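Local coordinates for nuclease-like protein (Chaetomium thermophilum, PDB 6GRB), which probably cuts four-way DNA junctions as the metal-dependent resolving enzyme GEN1, of which this chain is the part holding the nuclease core and the Gen1 C-terminal domain, at residues K363-R368 and L380-I385; M367-F372 and L440-E445; I75-G80 and H115-E120; E129-V134 and R290-F295. All coordinates share one frame; numbering follows the deposited sequence.

Contact 1: residues K363-R368 and L380-I385; sequences KGISMR and LRVSFI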
loop_
_atom_site.group_PDB
_atom_site.type_symbol
_atom_site.label_atom_id
_atom_site.label_comp_id
_atom_site.label_asym_id
_atom_site.label_seq_id
_atom_site.Cartn_x
_atom_site.Cartn_y
_atom_site.Cartn_z
ATOM N N LYS A 363 -21.397 0.367 22.699
ATOM C CA LYS A 363 -22.438 0.724 23.655
ATOM C C LYS A 363 -23.430 1.756 23.123
ATOM O O LYS A 363 -24.568 1.788 23.593
ATOM C CB LYS A 363 -21.812 1.240 24.949
ATOM C CG LYS A 363 -20.694 0.358 25.458
ATOM C CD LYS A 363 -21.189 -1.015 25.909
ATOM C CE LYS A 363 -20.007 -1.902 26.298
ATOM N NZ LYS A 363 -20.436 -3.208 26.850
ATOM N N GLY A 364 -23.051 2.590 22.161
ATOM C CA GLY A 364 -23.975 3.603 21.685
ATOM C C GLY A 364 -23.399 4.380 20.520
ATOM O O GLY A 364 -22.194 4.335 20.236
ATOM N N ILE A 365 -24.300 5.095 19.845
ATOM C CA ILE A 365 -23.980 5.999 18.750
ATOM C C ILE A 365 -24.569 7.355 19.101
ATOM O O ILE A 365 -25.688 7.435 19.614
ATOM C CB ILE A 365 -24.541 5.491 17.405
ATOM C CG1 ILE A 365 -24.102 4.049 17.150
ATOM C CG2 ILE A 365 -24.106 6.386 16.261
ATOM C CD1 ILE A 365 -24.846 3.394 15.984
ATOM N N SER A 366 -23.819 8.420 18.844
ATOM C CA SER A 366 -24.244 9.748 19.261
ATOM C C SER A 366 -24.263 10.771 18.144
ATOM O O SER A 366 -24.742 11.888 18.380
ATOM C CB SER A 366 -23.349 10.280 20.397
ATOM O OG SER A 366 -21.975 10.246 20.034
ATOM N N MET A 367 -23.698 10.470 16.986
ATOM C CA MET A 367 -23.616 11.463 15.931
ATOM C C MET A 367 -23.179 10.821 14.623
ATOM O O MET A 367 -22.901 9.653 14.577
ATOM C CB MET A 367 -22.605 12.534 16.375
ATOM C CG MET A 367 -22.607 13.891 15.679
ATOM S SD MET A 367 -21.485 15.099 16.411
ATOM C CE MET A 367 -21.075 14.190 17.856
ATOM N N ARG A 368 -23.153 11.649 13.583
ATOM C CA ARG A 368 -22.752 11.259 12.243
ATOM C C ARG A 368 -22.033 12.452 11.625
ATOM O O ARG A 368 -22.303 13.600 11.981
ATOM C CB ARG A 368 -23.970 10.877 11.404
ATOM C CG ARG A 368 -23.822 11.180 9.922
ATOM C CD ARG A 368 -24.560 10.158 9.072
ATOM N NE ARG A 368 -24.317 10.355 7.647
ATOM C CZ ARG A 368 -24.840 9.597 6.688
ATOM N NH1 ARG A 368 -25.639 8.586 7.001
ATOM N NH2 ARG A 368 -24.565 9.849 5.416
ATOM N N LEU A 380 -19.906 7.120 12.055
ATOM C CA LEU A 380 -20.774 7.203 13.216
ATOM C C LEU A 380 -19.919 7.273 14.475
ATOM O O LEU A 380 -18.892 6.585 14.582
ATOM C CB LEU A 380 -21.736 6.007 13.266
ATOM C CG LEU A 380 -22.825 5.935 12.174
ATOM C CD1 LEU A 380 -23.743 4.741 12.369
ATOM C CD2 LEU A 380 -23.628 7.218 12.149
ATOM N N ARG A 381 -20.329 8.125 15.410
ATOM C CA ARG A 381 -19.613 8.321 16.669
ATOM C C ARG A 381 -20.021 7.219 17.636
ATOM O O ARG A 381 -21.157 7.198 18.115
ATOM C CB ARG A 381 -19.934 9.698 17.252
ATOM C CG ARG A 381 -19.160 10.049 18.488
ATOM C CD ARG A 381 -17.701 10.272 18.163
ATOM N NE ARG A 381 -17.028 11.005 19.231
ATOM C CZ ARG A 381 -15.723 11.278 19.258
ATOM N NH1 ARG A 381 -14.939 10.872 18.262
ATOM N NH2 ARG A 381 -15.202 11.948 20.287
ATOM N N VAL A 382 -19.129 6.266 17.870
ATOM C CA VAL A 382 -19.475 5.136 18.723
ATOM C C VAL A 382 -18.751 5.052 20.056
ATOM O O VAL A 382 -17.568 5.372 20.171
ATOM C CB VAL A 382 -19.275 3.800 17.978
ATOM C CG1 VAL A 382 -19.520 2.628 18.917
ATOM C CG2 VAL A 382 -20.192 3.724 16.768
ATOM N N SER A 383 -19.475 4.562 21.056
ATOM C CA SER A 383 -18.981 4.383 22.412
ATOM C C SER A 383 -18.662 2.931 22.639
ATOM O O SER A 383 -19.269 2.077 22.050
ATOM C CB SER A 383 -20.000 4.841 23.453
ATOM O OG SER A 383 -21.175 4.072 23.427
ATOM N N PHE A 384 -17.736 2.675 23.546
ATOM C CA PHE A 384 -17.220 1.343 23.846
ATOM C C PHE A 384 -16.363 1.437 25.107
ATOM O O PHE A 384 -15.948 2.527 25.518
ATOM C CB PHE A 384 -16.401 0.777 22.675
ATOM C CG PHE A 384 -15.233 1.640 22.274
ATOM C CD1 PHE A 384 -15.396 2.682 21.379
ATOM C CD2 PHE A 384 -13.968 1.410 22.791
ATOM C CE1 PHE A 384 -14.325 3.482 21.011
ATOM C CE2 PHE A 384 -12.895 2.207 22.423
ATOM C CZ PHE A 384 -13.082 3.244 21.527
ATOM N N ILE A 385 -16.097 0.282 25.717
ATOM C CA ILE A 385 -15.287 0.213 26.928
ATOM C C ILE A 385 -13.915 -0.345 26.532
ATOM O O ILE A 385 -13.811 -1.552 26.266
ATOM C CB ILE A 385 -15.944 -0.643 28.020
ATOM C CG1 ILE A 385 -17.399 -0.209 28.269
ATOM C CG2 ILE A 385 -15.119 -0.572 29.318
ATOM C CD1 ILE A 385 -17.556 1.027 29.146
#
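Gly364 O is gripped by several groups of the facing strand: Ser383 N donates to it over 2.8 Å, the Ser383 hydroxyl adds a weak bond, and Val382 CA lies 3.2 Å from it in a CA-H...O contact. The setting is an antiparallel beta hairpin of the Gen1 C-terminal domain, and it illustrates how a hairpin absorbs an extra residue. Ile365 faces Val382 and Arg368 faces Leu380, so Ser366 and Met367 together stand opposite Arg381, a beta bulge. Arg381 serves both bulged residues: Arg381 O accepts Ser366 N at 3.0 Å, and its own N donates to Met367 O with an N-H...O angle of 171°.

One face of the hairpin is largely apolar. Ile365 places CG2 anti to its backbone N (chi1, measured to CG1, is -53°), and the two branches part: Ile365 CG2 meets Leu380 CB at 3.8 Å, while CG1 rests against Val382 CG2. The helix 453-464 covers this face, with Trp459 on both Ile365 and Leu380. At the open end Lys363 N bonds to Ser383 O. Its side chain continues past the strand toward a salt bridge with Glu388, and on the way the Lys363 side chain crosses that of Ile385 at about a right angle, CE 3.7 Å from Ile385 CG1.

Contact 2: residues M367-F372 and L440-E445; sequences MRREHF and LAWVPE
Arg369 and Trp442 meet across strands 367-371 and 440-444, whose axes run 8.9 Å apart at 59°, for strand 377-384 lies between them and leaves side chains to span the gap. Arg369 does so by lying flat on the indole. Its CG sits between the backbone N and the carbonyl carbon (chi1 77°), and the chain then runs extended to NE across the length of the ring system. Arg369 CD stands 3.7 Å above the centroid of the six-membered ring of Trp442, a CH-pi contact, and Arg369 CZ is 3.8 Å from that of the five-membered ring, a cation-pi stack with the planes only 2° apart. His371 CB lies against the opposite face of the guanidinium, and Glu379 holds NE by a salt bridge. Met367 approaches differently, with its sulfur at the indole edge and Met367 CB 4.0 Å from Trp442 CH2. An alanine in place of Trp442 would probably leave one guanidinium face of Arg369 without its stacking partner and Met367 without its aromatic neighbour.

On the other side of the strand Arg368 links two acids. Arg368 NH2 donates to Glu370 OE2 at 2.9 Å, whereas Arg368 NH1 lies 3.2 Å from Glu445 OE1, well out of the guanidinium plane, as a purely electrostatic pair. Such bridging over a central strand suits the three-stranded antiparallel sheet of this domain, consistent with the chromodomain-like fold described for GEN1.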
loop_
_atom_site.group_PDB
_atom_site.type_symbol
_atom_site.label_atom_id
_atom_site.label_comp_id
_atom_site.label_asym_id
_atom_site.label_seq_id
_atom_site.Cartn_x
_atom_site.Cartn_y
_atom_site.Cartn_z
ATOM N N MET A 367 -23.698 10.470 16.986
ATOM C CA MET A 367 -23.616 11.463 15.931
ATOM C C MET A 367 -23.179 10.821 14.623
ATOM O O MET A 367 -22.901 9.653 14.577
ATOM C CB MET A 367 -22.605 12.534 16.375
ATOM C CG MET A 367 -22.607 13.891 15.679
ATOM S SD MET A 367 -21.485 15.099 16.411
ATOM C CE MET A 367 -21.075 14.190 17.856
ATOM N N ARG A 368 -23.153 11.649 13.583
ATOM C CA ARG A 368 -22.752 11.259 12.243
ATOM C C ARG A 368 -22.033 12.452 11.625
ATOM O O ARG A 368 -22.303 13.600 11.981
ATOM C CB ARG A 368 -23.970 10.877 11.404
ATOM C CG ARG A 368 -23.822 11.180 9.922
ATOM C CD ARG A 368 -24.560 10.158 9.072
ATOM N NE ARG A 368 -24.317 10.355 7.647
ATOM C CZ ARG A 368 -24.840 9.597 6.688
ATOM N NH1 ARG A 368 -25.639 8.586 7.001
ATOM N NH2 ARG A 368 -24.565 9.849 5.416
ATOM N N ARG A 369 -21.121 12.179 10.703
ATOM C CA ARG A 369 -20.349 13.221 10.053
ATOM C C ARG A 369 -19.813 12.662 8.747
ATOM O O ARG A 369 -19.673 11.448 8.573
ATOM C CB ARG A 369 -19.183 13.706 10.934
ATOM C CG ARG A 369 -17.985 12.743 10.945
ATOM C CD ARG A 369 -16.742 13.356 11.569
ATOM N NE ARG A 369 -15.585 12.478 11.420
ATOM C CZ ARG A 369 -14.345 12.763 11.815
ATOM N NH1 ARG A 369 -13.371 11.897 11.617
ATOM N NH2 ARG A 369 -14.076 13.914 12.404
ATOM N N GLU A 370 -19.492 13.566 7.846
ATOM C CA GLU A 370 -18.821 13.231 6.600
ATOM C C GLU A 370 -17.634 14.186 6.532
ATOM O O GLU A 370 -17.692 15.245 5.911
ATOM C CB GLU A 370 -19.772 13.341 5.407
ATOM C CG GLU A 370 -21.006 12.448 5.530
ATOM C CD GLU A 370 -21.937 12.578 4.338
ATOM O OE1 GLU A 370 -21.465 13.111 3.303
ATOM O OE2 GLU A 370 -23.136 12.175 4.429
ATOM N N HIS A 371 -16.568 13.816 7.221
ATOM C CA HIS A 371 -15.407 14.669 7.396
ATOM C C HIS A 371 -14.507 14.600 6.163
ATOM O O HIS A 371 -14.410 13.561 5.503
ATOM C CB HIS A 371 -14.654 14.226 8.651
ATOM C CG HIS A 371 -13.619 15.193 9.117
ATOM N ND1 HIS A 371 -12.269 14.926 9.036
ATOM C CD2 HIS A 371 -13.732 16.423 9.676
ATOM C CE1 HIS A 371 -11.593 15.954 9.516
ATOM N NE2 HIS A 371 -12.457 16.875 9.916
ATOM N N PHE A 372 -13.842 15.723 5.853
ATOM C CA PHE A 372 -13.023 15.803 4.642
ATOM C C PHE A 372 -11.804 14.893 4.693
ATOM O O PHE A 372 -11.200 14.646 3.644
ATOM C CB PHE A 372 -12.552 17.238 4.382
ATOM C CG PHE A 372 -11.625 17.778 5.448
ATOM C CD1 PHE A 372 -10.259 17.503 5.418
ATOM C CD2 PHE A 372 -12.125 18.565 6.477
ATOM C CE1 PHE A 372 -9.424 17.977 6.394
ATOM C CE2 PHE A 372 -11.294 19.064 7.451
ATOM C CZ PHE A 372 -9.940 18.770 7.415
ATOM N N LEU A 440 -14.823 7.053 22.982
ATOM C CA LEU A 440 -15.538 7.360 21.752
ATOM C C LEU A 440 -14.589 7.259 20.571
ATOM O O LEU A 440 -13.434 7.675 20.664
ATOM C CB LEU A 440 -16.159 8.768 21.783
ATOM C CG LEU A 440 -17.208 9.133 22.836
ATOM C CD1 LEU A 440 -17.767 10.496 22.537
ATOM C CD2 LEU A 440 -18.334 8.118 22.896
ATOM N N ALA A 441 -15.082 6.725 19.459
ATOM C CA ALA A 441 -14.329 6.659 18.217
ATOM C C ALA A 441 -15.254 6.912 17.035
ATOM O O ALA A 441 -16.453 6.624 17.095
ATOM C CB ALA A 441 -13.657 5.298 18.047
ATOM N N TRP A 442 -14.689 7.443 15.955
ATOM C CA TRP A 442 -15.393 7.549 14.682
ATOM C C TRP A 442 -15.121 6.297 13.853
ATOM O O TRP A 442 -13.962 5.998 13.526
ATOM C CB TRP A 442 -14.970 8.795 13.903
ATOM C CG TRP A 442 -15.439 10.101 14.470
ATOM C CD1 TRP A 442 -14.680 11.027 15.112
ATOM C CD2 TRP A 442 -16.765 10.647 14.405
ATOM N NE1 TRP A 442 -15.447 12.107 15.471
ATOM C CE2 TRP A 442 -16.731 11.900 15.045
ATOM C CE3 TRP A 442 -17.974 10.197 13.869
ATOM C CZ2 TRP A 442 -17.861 12.710 15.164
ATOM C CZ3 TRP A 442 -19.091 10.996 13.976
ATOM C CH2 TRP A 442 -19.032 12.237 14.626
ATOM N N VAL A 443 -16.182 5.574 13.505
ATOM C CA VAL A 443 -16.054 4.348 12.714
ATOM C C VAL A 443 -16.914 4.486 11.463
ATOM O O VAL A 443 -18.039 5.012 11.546
ATOM C CB VAL A 443 -16.432 3.110 13.544
ATOM C CG1 VAL A 443 -16.303 1.846 12.715
ATOM C CG2 VAL A 443 -15.546 3.028 14.780
ATOM N N PRO A 444 -16.413 4.078 10.291
ATOM C CA PRO A 444 -17.210 4.206 9.049
ATOM C C PRO A 444 -18.546 3.486 9.142
ATOM O O PRO A 444 -18.620 2.332 9.565
ATOM C CB PRO A 444 -16.301 3.584 7.981
ATOM C CG PRO A 444 -14.904 3.850 8.506
ATOM C CD PRO A 444 -14.999 3.750 10.012
ATOM N N GLU A 445 -19.606 4.187 8.725
ATOM C CA GLU A 445 -20.976 3.693 8.885
ATOM C C GLU A 445 -21.172 2.315 8.249
ATOM O O GLU A 445 -21.911 1.482 8.786
ATOM C CB GLU A 445 -21.974 4.703 8.292
ATOM C CG GLU A 445 -23.422 4.321 8.457
ATOM C CD GLU A 445 -24.370 5.285 7.748
ATOM O OE1 GLU A 445 -23.933 5.924 6.769
ATOM O OE2 GLU A 445 -25.557 5.410 8.155
#

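Contact 3: residues I75-G80 and H115-E120; sequences IFVFDG and HDAPGE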
loop_
_atom_site.group_PDB
_atom_site.type_symbol
_atom_site.label_atom_id
_atom_site.label_comp_id
_atom_site.label_asym_id
_atom_site.label_seq_id
_atom_site.Cartn_x
_atom_site.Cartn_y
_atom_site.Cartn_z
ATOM N N ILE A 75 -0.943 -7.642 3.051
ATOM C CA ILE A 75 0.161 -8.592 2.910
ATOM C C ILE A 75 1.443 -7.784 2.706
ATOM O O ILE A 75 1.561 -7.002 1.751
ATOM C CB ILE A 75 -0.083 -9.637 1.802
ATOM C CG1 ILE A 75 1.083 -10.617 1.721
ATOM C CG2 ILE A 75 -0.314 -9.003 0.459
ATOM C CD1 ILE A 75 0.717 -11.967 1.104
ATOM N N PHE A 76 2.379 -7.935 3.648
ATOM C CA PHE A 76 3.625 -7.177 3.663
ATOM C C PHE A 76 4.710 -7.964 2.937
ATOM O O PHE A 76 5.021 -9.082 3.339
ATOM C CB PHE A 76 4.054 -6.898 5.101
ATOM C CG PHE A 76 3.125 -5.999 5.837
ATOM C CD1 PHE A 76 3.346 -4.643 5.866
ATOM C CD2 PHE A 76 2.038 -6.517 6.524
ATOM C CE1 PHE A 76 2.491 -3.808 6.555
ATOM C CE2 PHE A 76 1.195 -5.707 7.217
ATOM C CZ PHE A 76 1.410 -4.348 7.226
ATOM N N VAL A 77 5.310 -7.384 1.901
ATOM C CA VAL A 77 6.207 -8.132 1.023
ATOM C C VAL A 77 7.658 -7.715 1.280
ATOM O O VAL A 77 7.987 -6.528 1.250
ATOM C CB VAL A 77 5.816 -7.954 -0.458
ATOM C CG1 VAL A 77 6.691 -8.868 -1.377
ATOM C CG2 VAL A 77 4.309 -8.214 -0.645
ATOM N N PHE A 78 8.516 -8.699 1.514
ATOM C CA PHE A 78 9.931 -8.540 1.818
ATOM C C PHE A 78 10.754 -8.951 0.604
ATOM O O PHE A 78 10.396 -9.893 -0.107
ATOM C CB PHE A 78 10.335 -9.395 3.052
ATOM C CG PHE A 78 9.695 -8.938 4.353
ATOM C CD1 PHE A 78 8.345 -9.211 4.620
ATOM C CD2 PHE A 78 10.430 -8.219 5.286
ATOM C CE1 PHE A 78 7.740 -8.774 5.798
ATOM C CE2 PHE A 78 9.853 -7.771 6.463
ATOM C CZ PHE A 78 8.497 -8.037 6.735
ATOM N N ASP A 79 11.859 -8.243 0.379
ATOM C CA ASP A 79 12.713 -8.530 -0.761
ATOM C C ASP A 79 13.402 -9.877 -0.585
ATOM O O ASP A 79 13.612 -10.355 0.529
ATOM C CB ASP A 79 13.759 -7.435 -0.944
ATOM C CG ASP A 79 13.215 -6.226 -1.663
ATOM O OD1 ASP A 79 12.613 -5.361 -0.983
ATOM O OD2 ASP A 79 13.382 -6.116 -2.902
ATOM N N GLY A 80 13.723 -10.500 -1.707
ATOM C CA GLY A 80 14.500 -11.714 -1.714
ATOM C C GLY A 80 15.820 -11.506 -2.435
ATOM O O GLY A 80 16.150 -10.393 -2.875
ATOM N N HIS A 115 5.108 -11.984 3.561
ATOM C CA HIS A 115 5.412 -12.745 2.356
ATOM C C HIS A 115 6.813 -12.349 1.905
ATOM O O HIS A 115 7.106 -11.153 1.754
ATOM C CB HIS A 115 4.342 -12.451 1.295
ATOM C CG HIS A 115 4.587 -13.083 -0.038
ATOM N ND1 HIS A 115 4.764 -14.433 -0.207
ATOM C CD2 HIS A 115 4.619 -12.545 -1.283
ATOM C CE1 HIS A 115 4.923 -14.704 -1.492
ATOM N NE2 HIS A 115 4.849 -13.570 -2.165
ATOM N N ASP A 116 7.687 -13.336 1.716
ATOM C CA ASP A 116 9.035 -13.080 1.217
ATOM C C ASP A 116 9.012 -13.302 -0.287
ATOM O O ASP A 116 8.773 -14.419 -0.742
ATOM C CB ASP A 116 10.056 -13.975 1.905
ATOM C CG ASP A 116 9.970 -13.882 3.424
ATOM O OD1 ASP A 116 10.657 -13.011 4.017
ATOM O OD2 ASP A 116 9.178 -14.661 4.033
ATOM N N ALA A 117 9.203 -12.228 -1.054
ATOM C CA ALA A 117 9.344 -12.358 -2.499
ATOM C C ALA A 117 10.629 -13.117 -2.819
ATOM O O ALA A 117 11.582 -13.085 -2.045
ATOM C CB ALA A 117 9.378 -10.983 -3.163
ATOM N N PRO A 118 10.690 -13.819 -3.951
ATOM C CA PRO A 118 11.976 -14.438 -4.319
ATOM C C PRO A 118 13.009 -13.409 -4.733
ATOM O O PRO A 118 14.187 -13.555 -4.385
ATOM C CB PRO A 118 11.602 -15.378 -5.469
ATOM C CG PRO A 118 10.393 -14.733 -6.085
ATOM C CD PRO A 118 9.633 -14.104 -4.939
ATOM N N GLY A 119 12.603 -12.363 -5.458
ATOM C CA GLY A 119 13.505 -11.293 -5.822
ATOM C C GLY A 119 13.081 -9.934 -5.308
ATOM O O GLY A 119 12.916 -9.721 -4.099
ATOM N N GLU A 120 12.888 -9.000 -6.227
ATOM C CA GLU A 120 12.429 -7.673 -5.841
ATOM C C GLU A 120 10.999 -7.698 -5.339
ATOM O O GLU A 120 10.109 -8.262 -5.984
ATOM C CB GLU A 120 12.537 -6.715 -7.009
ATOM C CG GLU A 120 13.961 -6.482 -7.357
ATOM C CD GLU A 120 14.074 -5.602 -8.543
ATOM O OE1 GLU A 120 13.007 -5.372 -9.157
ATOM O OE2 GLU A 120 15.199 -5.123 -8.832
#
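Gly80 and Gly119 close the tight end of this contact, where the backbones leave little room: Gly80 N bonds to Gly119 O at 2.6 Å, nearly straight at 171°. Gly80 CA also lies 3.2 Å from Ala117 O and close to Pro118 O, and any side chain at this position would run into both carbonyls. Further back the buried side is apolar. Ile75 CD1 rests at 3.7 Å on CB of His115, whose ring is tied by NE2 to Glu124, and Val77 CG1, anti to its backbone N (chi1 -174°), meets Ala117 CB at 3.9 Å.

Behind the glycine end the strands run parallel at the edge of the nuclease core's mixed sheet, as the two strands of a beta-alpha-beta crossover that passes through helix 104-109. Phe76 O takes His115 N, His115 O takes Phe78 N at 2.8 Å, and Phe78 O takes Ala117 N, the usual parallel ladder.

The other face is looser. Asp116 is exposed, and its OD1 stands 3.8 Å from Phe78 CB while being held by a salt bridge to Lys104, which also makes a cation-pi contact with Phe78. Toward the active centre Asp79 OD2 passes Glu120 CA at 3.5 Å and accepts the backbone N of Ala121, while Glu120 bonds through OE2 to Tyr276 and brings OE1 close to the like-charged carboxylate of Glu122, a metal ligand in other structures of this protein.

Contact 4: residues E129-V134 and R290-F295; sequences EQQGIV and RLRQEF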
loop_
_atom_site.group_PDB
_atom_site.type_symbol
_atom_site.label_atom_id
_atom_site.label_comp_id
_atom_site.label_asym_id
_atom_site.label_seq_id
_atom_site.Cartn_x
_atom_site.Cartn_y
_atom_site.Cartn_z
ATOM N N GLU A 129 -0.979 -8.644 -7.519
ATOM C CA GLU A 129 -2.172 -7.913 -7.915
ATOM C C GLU A 129 -2.721 -8.420 -9.244
ATOM O O GLU A 129 -3.937 -8.572 -9.393
ATOM C CB GLU A 129 -1.886 -6.406 -7.987
ATOM C CG GLU A 129 -2.882 -5.692 -8.849
ATOM C CD GLU A 129 -2.662 -4.204 -8.954
ATOM O OE1 GLU A 129 -1.578 -3.715 -8.610
ATOM O OE2 GLU A 129 -3.587 -3.504 -9.399
ATOM N N GLN A 130 -1.860 -8.714 -10.219
ATOM C CA GLN A 130 -2.400 -9.180 -11.485
ATOM C C GLN A 130 -2.881 -10.633 -11.415
ATOM O O GLN A 130 -3.725 -11.027 -12.225
ATOM C CB GLN A 130 -1.382 -8.941 -12.616
ATOM C CG GLN A 130 -0.218 -9.893 -12.764
ATOM C CD GLN A 130 0.877 -9.328 -13.727
ATOM O OE1 GLN A 130 0.598 -8.462 -14.597
ATOM N NE2 GLN A 130 2.126 -9.808 -13.559
ATOM N N GLN A 131 -2.422 -11.413 -10.437
ATOM C CA GLN A 131 -2.981 -12.726 -10.127
ATOM C C GLN A 131 -4.216 -12.664 -9.221
ATOM O O GLN A 131 -4.823 -13.700 -8.939
ATOM C CB GLN A 131 -1.911 -13.601 -9.475
ATOM C CG GLN A 131 -0.784 -13.935 -10.424
ATOM C CD GLN A 131 -1.283 -14.758 -11.606
ATOM O OE1 GLN A 131 -2.053 -15.700 -11.430
ATOM N NE2 GLN A 131 -0.883 -14.382 -12.809
ATOM N N GLY A 132 -4.603 -11.493 -8.744
ATOM C CA GLY A 132 -5.817 -11.400 -7.957
ATOM C C GLY A 132 -5.657 -11.675 -6.478
ATOM O O GLY A 132 -6.662 -11.692 -5.759
ATOM N N ILE A 133 -4.424 -11.888 -6.002
ATOM C CA ILE A 133 -4.191 -12.072 -4.576
ATOM C C ILE A 133 -4.523 -10.790 -3.808
ATOM O O ILE A 133 -5.003 -10.844 -2.670
ATOM C CB ILE A 133 -2.737 -12.525 -4.346
ATOM C CG1 ILE A 133 -2.401 -13.705 -5.252
ATOM C CG2 ILE A 133 -2.500 -12.911 -2.894
ATOM C CD1 ILE A 133 -3.202 -14.958 -4.934
ATOM N N VAL A 134 -4.266 -9.621 -4.410
ATOM C CA VAL A 134 -4.511 -8.326 -3.782
ATOM C C VAL A 134 -5.146 -7.384 -4.799
ATOM O O VAL A 134 -5.078 -7.605 -6.006
ATOM C CB VAL A 134 -3.235 -7.651 -3.195
ATOM C CG1 VAL A 134 -2.577 -8.540 -2.169
ATOM C CG2 VAL A 134 -2.256 -7.218 -4.311
ATOM N N ARG A 290 -0.926 -21.399 -3.179
ATOM C CA ARG A 290 -0.891 -21.364 -1.716
ATOM C C ARG A 290 -1.506 -20.069 -1.186
ATOM O O ARG A 290 -2.386 -20.091 -0.317
ATOM C CB ARG A 290 0.551 -21.523 -1.218
ATOM C CG ARG A 290 0.689 -21.679 0.302
ATOM C CD ARG A 290 2.102 -22.099 0.719
ATOM N NE ARG A 290 3.076 -21.065 0.362
ATOM C CZ ARG A 290 3.109 -19.842 0.910
ATOM N NH1 ARG A 290 2.223 -19.488 1.856
ATOM N NH2 ARG A 290 4.032 -18.964 0.514
ATOM N N LEU A 291 -1.066 -18.925 -1.719
ATOM C CA LEU A 291 -1.594 -17.646 -1.253
ATOM C C LEU A 291 -3.094 -17.531 -1.490
ATOM O O LEU A 291 -3.806 -16.891 -0.704
ATOM C CB LEU A 291 -0.861 -16.496 -1.945
ATOM C CG LEU A 291 0.640 -16.425 -1.632
ATOM C CD1 LEU A 291 1.303 -15.230 -2.333
ATOM C CD2 LEU A 291 0.840 -16.381 -0.135
ATOM N N ARG A 292 -3.590 -18.151 -2.563
ATOM C CA ARG A 292 -5.006 -18.054 -2.876
ATOM C C ARG A 292 -5.863 -18.697 -1.798
ATOM O O ARG A 292 -6.942 -18.199 -1.489
ATOM C CB ARG A 292 -5.281 -18.681 -4.228
ATOM C CG ARG A 292 -5.700 -17.663 -5.273
ATOM C CD ARG A 292 -6.135 -18.332 -6.568
ATOM N NE ARG A 292 -5.198 -18.090 -7.658
ATOM C CZ ARG A 292 -5.107 -16.908 -8.265
ATOM N NH1 ARG A 292 -5.906 -15.916 -7.836
ATOM N NH2 ARG A 292 -4.237 -16.705 -9.278
ATOM N N GLN A 293 -5.397 -19.776 -1.189
ATOM C CA GLN A 293 -6.181 -20.413 -0.139
ATOM C C GLN A 293 -5.890 -19.842 1.241
ATOM O O GLN A 293 -6.740 -19.941 2.133
ATOM C CB GLN A 293 -5.921 -21.928 -0.131
ATOM N N GLU A 294 -4.725 -19.231 1.437
ATOM C CA GLU A 294 -4.280 -18.864 2.767
ATOM C C GLU A 294 -4.315 -17.359 3.044
ATOM O O GLU A 294 -4.222 -16.956 4.208
ATOM C CB GLU A 294 -2.868 -19.441 3.008
ATOM C CG GLU A 294 -2.889 -20.991 3.101
ATOM C CD GLU A 294 -1.518 -21.650 3.342
ATOM O OE1 GLU A 294 -1.425 -22.907 3.256
ATOM O OE2 GLU A 294 -0.534 -20.923 3.607
ATOM N N PHE A 295 -4.474 -16.518 2.033
ATOM C CA PHE A 295 -4.577 -15.093 2.292
ATOM C C PHE A 295 -5.902 -14.602 1.705
ATOM O O PHE A 295 -6.237 -14.983 0.580
ATOM C CB PHE A 295 -3.389 -14.320 1.696
ATOM C CG PHE A 295 -3.587 -12.832 1.705
ATOM C CD1 PHE A 295 -3.468 -12.113 2.880
ATOM C CD2 PHE A 295 -3.919 -12.158 0.537
ATOM C CE1 PHE A 295 -3.684 -10.763 2.897
ATOM C CE2 PHE A 295 -4.139 -10.803 0.540
ATOM C CZ PHE A 295 -4.018 -10.093 1.724
#
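Ile133 forms the apolar centre, and its two branches take separate partners. Ile133 CG2, anti to the backbone N (chi1 to CG1 is -50°), meets Phe295 CD2 at 3.8 Å and Leu291 CB at 4.1 Å, while CD1 abuts Arg292 CG at 3.7 Å. Beside it Val134 CG1 touches Phe295 CE2, and Ile133 O lies near the plane of the same ring, 3.3 Å from CE2. An alanine at Ile133 would probably open a gap beside Leu291 and Phe295 and leave the aliphatic part of Arg292 without its apolar support.

Outward, the contact turns polar. Helix 121-130 ends in a Schellman motif, with Gly132 taking the positive phi, and the guanidinium of Arg292 reaches the carbonyl that this turn presents. Arg292 NH1 donates to Gln131 O over 2.7 Å, with the oxygen near the guanidinium plane, and NH2 adds a weak bond to the same atom. The cation would probably offset the partial negative charge of the helix end, and Glu289 pairs with Arg292 NE.

Helix 285-294 thereby docks beside the end of helix 121-130, where Leu128 touches both Ile133 and Leu291, and above the central sheet, where Val134 and Phe295 pack on Ile75 and Leu291 on His115.

How the contacts relate
The four contacts form two groups on different parts of the chain. Contacts 1 and 2 share Met367 and Arg368 and belong to one three-stranded sheet: contact 1 joins adjacent strands chiefly through the backbone, whereas contact 2, on the surface, spans a strand by stacking and charge. Contacts 3 and 4 lie in the nuclease core and touch, Ile75 CG2 meeting Val134 CG1 at 3.5 Å. Contact 3 is largely buried and combines a parallel ladder with close glycine packing near the metal site; contact 4 is partly buried and places a helix against that sheet, with apolar side chains inside and an arginine at its outer edge. About 40 Å separates the centres of contacts 1 and 3.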